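Local coordinates for protein cyclodipeptide synthase, BtCDPS (Bacillus thermoamylovorans, PDB 6ZTU) that probably builds cyclodipeptides from activated aminoacyl groups, acting as an aminoacyltransferase, at residues Y23-I33 against W51-L62. Residues are numbered along the deposited sequence; the frame is centred on the assembly and turned at random.
Sequences YKNKTHILLGI and WSSKNFKNVTVL. With 0RE ((2S)-hexane-1,2-diol), chain B.
Phe56 is sandwiched by CH-pi contacts between two unlike aliphatic chains: Ile29 CB stands 3.6 Å from its ring centroid, 3° off the normal, and Lys26 CD sits over the opposite face at 3.9 Å. The lysine chain, bent at chi2 (-68°), folds across the ring, and its NZ reaches a water that also bonds to Asn55 O. Phe56 CZ meets Tyr23 CD1 rim to rim. Replacing Phe56 with an alanine would probably open a gap between Ile29 and Lys26 and cost Tyr23 a neighbour. Beside this ring, Lys57 N donates almost straight to Lys26 O (2.8 Å). Strands 28-32 and 58-62 pair in parallel, joined through helix 42-55 as a beta-alpha-beta unit of the family's Rossmann-like fold; their ladder runs from Ile29 N-Asn58 O (3.1 Å) to Ile33 N-Leu62 O (3.0 Å). On the sheet face carrying His28, Leu30 and Thr60, opposite Ile29, His28 NE2 donates in its ring plane to Thr60 OG1 (2.7 Å, 169°). Ser196 bonds ND1 and Asp109 bonds OG1, giving both members of this buried pair a second polar partner. Gly32 CA lies 4.0 Å from C03 of the bound hexanediol, where a side chain would clash. Packing and directional bonds thus act together around Phe56, and the ladder carries the register to the ligand pocket.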
loop_
_atom_site.group_PDB
_atom_site.type_symbol
_atom_site.label_atom_id
_atom_site.label_comp_id
_atom_site.label_asym_id
_atom_site.label_seq_id
_atom_site.Cartn_x
_atom_site.Cartn_y
_atom_site.Cartn_z
ATOM N N TYR A 23 -6.631 -1.248 -15.394
ATOM C CA TYR A 23 -6.787 0.188 -15.192
ATOM C C TYR A 23 -7.772 0.781 -16.194
ATOM O O TYR A 23 -8.632 1.590 -15.832
ATOM C CB TYR A 23 -5.425 0.879 -15.304
ATOM C CG TYR A 23 -5.510 2.359 -15.541
ATOM C CD1 TYR A 23 -5.962 3.209 -14.549
ATOM C CD2 TYR A 23 -5.130 2.909 -16.760
ATOM C CE1 TYR A 23 -6.042 4.564 -14.757
ATOM C CE2 TYR A 23 -5.209 4.268 -16.975
ATOM C CZ TYR A 23 -5.665 5.092 -15.972
ATOM O OH TYR A 23 -5.748 6.455 -16.167
ATOM N N LYS A 24 -7.651 0.401 -17.466
ATOM C CA LYS A 24 -8.553 0.957 -18.468
ATOM C C LYS A 24 -9.991 0.501 -18.264
ATOM O O LYS A 24 -10.915 1.198 -18.695
ATOM C CB LYS A 24 -8.062 0.585 -19.863
ATOM C CG LYS A 24 -6.852 1.412 -20.297
ATOM C CD LYS A 24 -6.364 0.984 -21.669
ATOM C CE LYS A 24 -5.057 1.678 -22.028
ATOM N NZ LYS A 24 -5.202 3.163 -22.003
ATOM N N ASN A 25 -10.204 -0.645 -17.614
ATOM C CA ASN A 25 -11.567 -1.058 -17.285
ATOM C C ASN A 25 -12.203 -0.173 -16.214
ATOM O O ASN A 25 -13.436 -0.134 -16.115
ATOM C CB ASN A 25 -11.581 -2.515 -16.820
ATOM C CG ASN A 25 -11.291 -3.494 -17.936
ATOM O OD1 ASN A 25 -11.450 -3.180 -19.119
ATOM N ND2 ASN A 25 -10.872 -4.700 -17.567
ATOM N N LYS A 26 -11.395 0.513 -15.397
ATOM C CA LYS A 26 -11.876 1.492 -14.417
ATOM C C LYS A 26 -12.851 0.887 -13.403
ATOM O O LYS A 26 -13.648 1.609 -12.804
ATOM C CB LYS A 26 -12.511 2.704 -15.111
ATOM C CG LYS A 26 -11.525 3.515 -15.970
ATOM C CD LYS A 26 -10.473 4.239 -15.119
ATOM C CE LYS A 26 -9.351 4.797 -15.981
ATOM N NZ LYS A 26 -9.878 5.575 -17.137
ATOM N N THR A 27 -12.764 -0.428 -13.172
ATOM C CA THR A 27 -13.681 -1.101 -12.246
ATOM C C THR A 27 -13.449 -0.652 -10.806
ATOM O O THR A 27 -14.396 -0.307 -10.085
ATOM C CB THR A 27 -13.511 -2.619 -12.360
ATOM O OG1 THR A 27 -13.791 -3.048 -13.699
ATOM C CG2 THR A 27 -14.428 -3.367 -11.386
ATOM N N HIS A 28 -12.193 -0.654 -10.365
ATOM C CA HIS A 28 -11.926 -0.375 -8.962
ATOM C C HIS A 28 -10.484 0.079 -8.799
ATOM O O HIS A 28 -9.581 -0.462 -9.448
ATOM C CB HIS A 28 -12.193 -1.616 -8.099
ATOM C CG HIS A 28 -11.939 -1.402 -6.645
ATOM N ND1 HIS A 28 -10.719 -1.655 -6.057
ATOM C CD2 HIS A 28 -12.748 -0.953 -5.658
ATOM C CE1 HIS A 28 -10.788 -1.377 -4.769
ATOM N NE2 HIS A 28 -12.007 -0.944 -4.502
ATOM N N ILE A 29 -10.284 1.068 -7.934
ATOM C CA ILE A 29 -8.956 1.499 -7.516
ATOM C C ILE A 29 -8.864 1.396 -5.997
ATOM O O ILE A 29 -9.810 1.734 -5.270
ATOM C CB ILE A 29 -8.630 2.925 -8.015
ATOM C CG1 ILE A 29 -7.202 3.332 -7.636
ATOM C CG2 ILE A 29 -9.646 3.926 -7.473
ATOM C CD1 ILE A 29 -6.723 4.607 -8.351
ATOM N N LEU A 30 -7.738 0.863 -5.524
ATOM C CA LEU A 30 -7.402 0.823 -4.107
ATOM C C LEU A 30 -6.268 1.817 -3.887
ATOM O O LEU A 30 -5.183 1.652 -4.454
ATOM C CB LEU A 30 -6.980 -0.593 -3.691
ATOM C CG LEU A 30 -6.677 -0.833 -2.202
ATOM C CD1 LEU A 30 -7.931 -0.562 -1.357
ATOM C CD2 LEU A 30 -6.170 -2.232 -1.957
ATOM N N LEU A 31 -6.521 2.844 -3.083
ATOM C CA LEU A 31 -5.551 3.916 -2.866
ATOM C C LEU A 31 -4.727 3.571 -1.633
ATOM O O LEU A 31 -5.263 3.506 -0.531
ATOM C CB LEU A 31 -6.268 5.253 -2.691
ATOM C CG LEU A 31 -6.974 5.770 -3.942
ATOM C CD1 LEU A 31 -7.896 6.926 -3.563
ATOM C CD2 LEU A 31 -5.935 6.223 -4.973
ATOM N N GLY A 32 -3.431 3.320 -1.823
ATOM C CA GLY A 32 -2.581 2.989 -0.694
ATOM C C GLY A 32 -2.046 4.237 -0.021
ATOM O O GLY A 32 -1.384 5.051 -0.669
ATOM N N ILE A 33 -2.347 4.421 1.265
ATOM C CA ILE A 33 -1.926 5.598 2.022
ATOM C C ILE A 33 -0.869 5.135 3.011
ATOM O O ILE A 33 -1.164 4.363 3.929
ATOM C CB ILE A 33 -3.098 6.270 2.747
ATOM C CG1 ILE A 33 -4.274 6.512 1.796
ATOM C CG2 ILE A 33 -2.634 7.565 3.421
ATOM C CD1 ILE A 33 -3.926 7.330 0.568
ATOM N N TRP A 51 -9.501 12.642 -8.103
ATOM C CA TRP A 51 -9.172 12.006 -9.372
ATOM C C TRP A 51 -9.776 10.612 -9.465
ATOM O O TRP A 51 -10.321 10.236 -10.507
ATOM C CB TRP A 51 -7.648 11.953 -9.547
ATOM C CG TRP A 51 -7.178 11.223 -10.775
ATOM C CD1 TRP A 51 -7.085 11.721 -12.047
ATOM C CD2 TRP A 51 -6.721 9.871 -10.838
ATOM N NE1 TRP A 51 -6.607 10.752 -12.896
ATOM C CE2 TRP A 51 -6.372 9.607 -12.180
ATOM C CE3 TRP A 51 -6.566 8.853 -9.885
ATOM C CZ2 TRP A 51 -5.883 8.365 -12.597
ATOM C CZ3 TRP A 51 -6.082 7.621 -10.299
ATOM C CH2 TRP A 51 -5.744 7.385 -11.643
ATOM N N SER A 52 -9.675 9.820 -8.391
ATOM C CA SER A 52 -10.210 8.463 -8.433
ATOM C C SER A 52 -11.715 8.479 -8.635
ATOM O O SER A 52 -12.257 7.656 -9.381
ATOM C CB SER A 52 -9.876 7.720 -7.142
ATOM O OG SER A 52 -8.491 7.434 -7.077
ATOM N N SER A 53 -12.401 9.392 -7.942
ATOM C CA SER A 53 -13.855 9.470 -8.020
ATOM C C SER A 53 -14.318 9.838 -9.420
ATOM O O SER A 53 -15.418 9.453 -9.829
ATOM C CB SER A 53 -14.381 10.493 -7.010
ATOM O OG SER A 53 -14.076 10.122 -5.681
ATOM N N LYS A 54 -13.502 10.587 -10.168
ATOM C CA LYS A 54 -13.883 10.945 -11.528
ATOM C C LYS A 54 -13.645 9.808 -12.503
ATOM O O LYS A 54 -14.355 9.699 -13.505
ATOM C CB LYS A 54 -13.117 12.184 -11.991
ATOM C CG LYS A 54 -13.901 13.475 -11.848
ATOM C CD LYS A 54 -14.478 13.627 -10.440
ATOM C CE LYS A 54 -15.300 14.901 -10.326
ATOM N NZ LYS A 54 -14.669 15.993 -11.121
ATOM N N ASN A 55 -12.675 8.945 -12.219
ATOM C CA ASN A 55 -12.217 7.964 -13.186
ATOM C C ASN A 55 -12.776 6.566 -12.963
ATOM O O ASN A 55 -13.031 5.858 -13.943
ATOM C CB ASN A 55 -10.685 7.896 -13.171
ATOM C CG ASN A 55 -10.045 9.001 -13.999
ATOM O OD1 ASN A 55 -9.883 8.865 -15.209
ATOM N ND2 ASN A 55 -9.676 10.094 -13.348
ATOM N N PHE A 56 -12.976 6.140 -11.721
ATOM C CA PHE A 56 -13.250 4.740 -11.434
ATOM C C PHE A 56 -14.681 4.513 -10.964
ATOM O O PHE A 56 -15.282 5.370 -10.314
ATOM C CB PHE A 56 -12.279 4.214 -10.372
ATOM C CG PHE A 56 -10.884 4.049 -10.882
ATOM C CD1 PHE A 56 -9.999 5.118 -10.878
ATOM C CD2 PHE A 56 -10.472 2.838 -11.406
ATOM C CE1 PHE A 56 -8.710 4.969 -11.367
ATOM C CE2 PHE A 56 -9.193 2.683 -11.895
ATOM C CZ PHE A 56 -8.309 3.755 -11.875
ATOM N N LYS A 57 -15.203 3.323 -11.277
ATOM C CA LYS A 57 -16.541 2.952 -10.820
ATOM C C LYS A 57 -16.595 2.829 -9.301
ATOM O O LYS A 57 -17.569 3.255 -8.668
ATOM C CB LYS A 57 -16.970 1.641 -11.477
ATOM C CG LYS A 57 -17.126 1.731 -12.982
ATOM C CD LYS A 57 -17.632 0.414 -13.544
ATOM C CE LYS A 57 -17.344 0.301 -15.033
ATOM N NZ LYS A 57 -17.944 -0.939 -15.599
ATOM N N ASN A 58 -15.553 2.261 -8.703
ATOM C CA ASN A 58 -15.499 2.002 -7.274
ATOM C C ASN A 58 -14.142 2.428 -6.748
ATOM O O ASN A 58 -13.123 2.194 -7.406
ATOM C CB ASN A 58 -15.714 0.517 -6.972
ATOM C CG ASN A 58 -16.999 -0.008 -7.559
ATOM O OD1 ASN A 58 -18.063 0.146 -6.965
ATOM N ND2 ASN A 58 -16.910 -0.630 -8.729
ATOM N N VAL A 59 -14.141 3.023 -5.557
ATOM C CA VAL A 59 -12.957 3.576 -4.912
ATOM C C VAL A 59 -12.897 3.054 -3.482
ATOM O O VAL A 59 -13.883 3.148 -2.741
ATOM C CB VAL A 59 -12.991 5.115 -4.898
ATOM C CG1 VAL A 59 -11.780 5.670 -4.175
ATOM C CG2 VAL A 59 -13.125 5.679 -6.316
ATOM N N THR A 60 -11.736 2.540 -3.086
ATOM C CA THR A 60 -11.467 2.118 -1.718
ATOM C C THR A 60 -10.129 2.707 -1.292
ATOM O O THR A 60 -9.217 2.859 -2.111
ATOM C CB THR A 60 -11.433 0.581 -1.602
ATOM O OG1 THR A 60 -12.658 0.033 -2.105
ATOM C CG2 THR A 60 -11.232 0.134 -0.146
ATOM N N VAL A 61 -10.021 3.053 -0.012
ATOM C CA VAL A 61 -8.784 3.572 0.574
ATOM C C VAL A 61 -8.227 2.524 1.531
ATOM O O VAL A 61 -8.951 2.022 2.400
ATOM C CB VAL A 61 -9.043 4.906 1.303
ATOM C CG1 VAL A 61 -7.826 5.354 2.093
ATOM C CG2 VAL A 61 -9.463 5.973 0.306
ATOM N N LEU A 62 -6.937 2.203 1.388
ATOM C CA LEU A 62 -6.253 1.265 2.274
ATOM C C LEU A 62 -5.282 2.025 3.168
ATOM O O LEU A 62 -4.377 2.703 2.666
ATOM C CB LEU A 62 -5.485 0.209 1.475
ATOM C CG LEU A 62 -4.834 -0.890 2.329
ATOM C CD1 LEU A 62 -5.897 -1.818 2.957
ATOM C CD2 LEU A 62 -3.826 -1.681 1.486
HETATM O O01 0RE B . 2.994 0.425 0.699
HETATM C C02 0RE B . 2.470 1.625 0.223
HETATM C C03 0RE B . 1.022 1.391 -0.195
HETATM O O04 0RE B . 0.991 0.780 -1.457
HETATM C C05 0RE B . 0.350 0.508 0.848
HETATM C C06 0RE B . 0.367 1.204 2.208
HETATM C C07 0RE B . -0.179 0.233 3.249
HETATM C C08 0RE B . -1.501 0.809 3.724
HETATM O O HOH W 1 -12.897 6.675 -16.637
#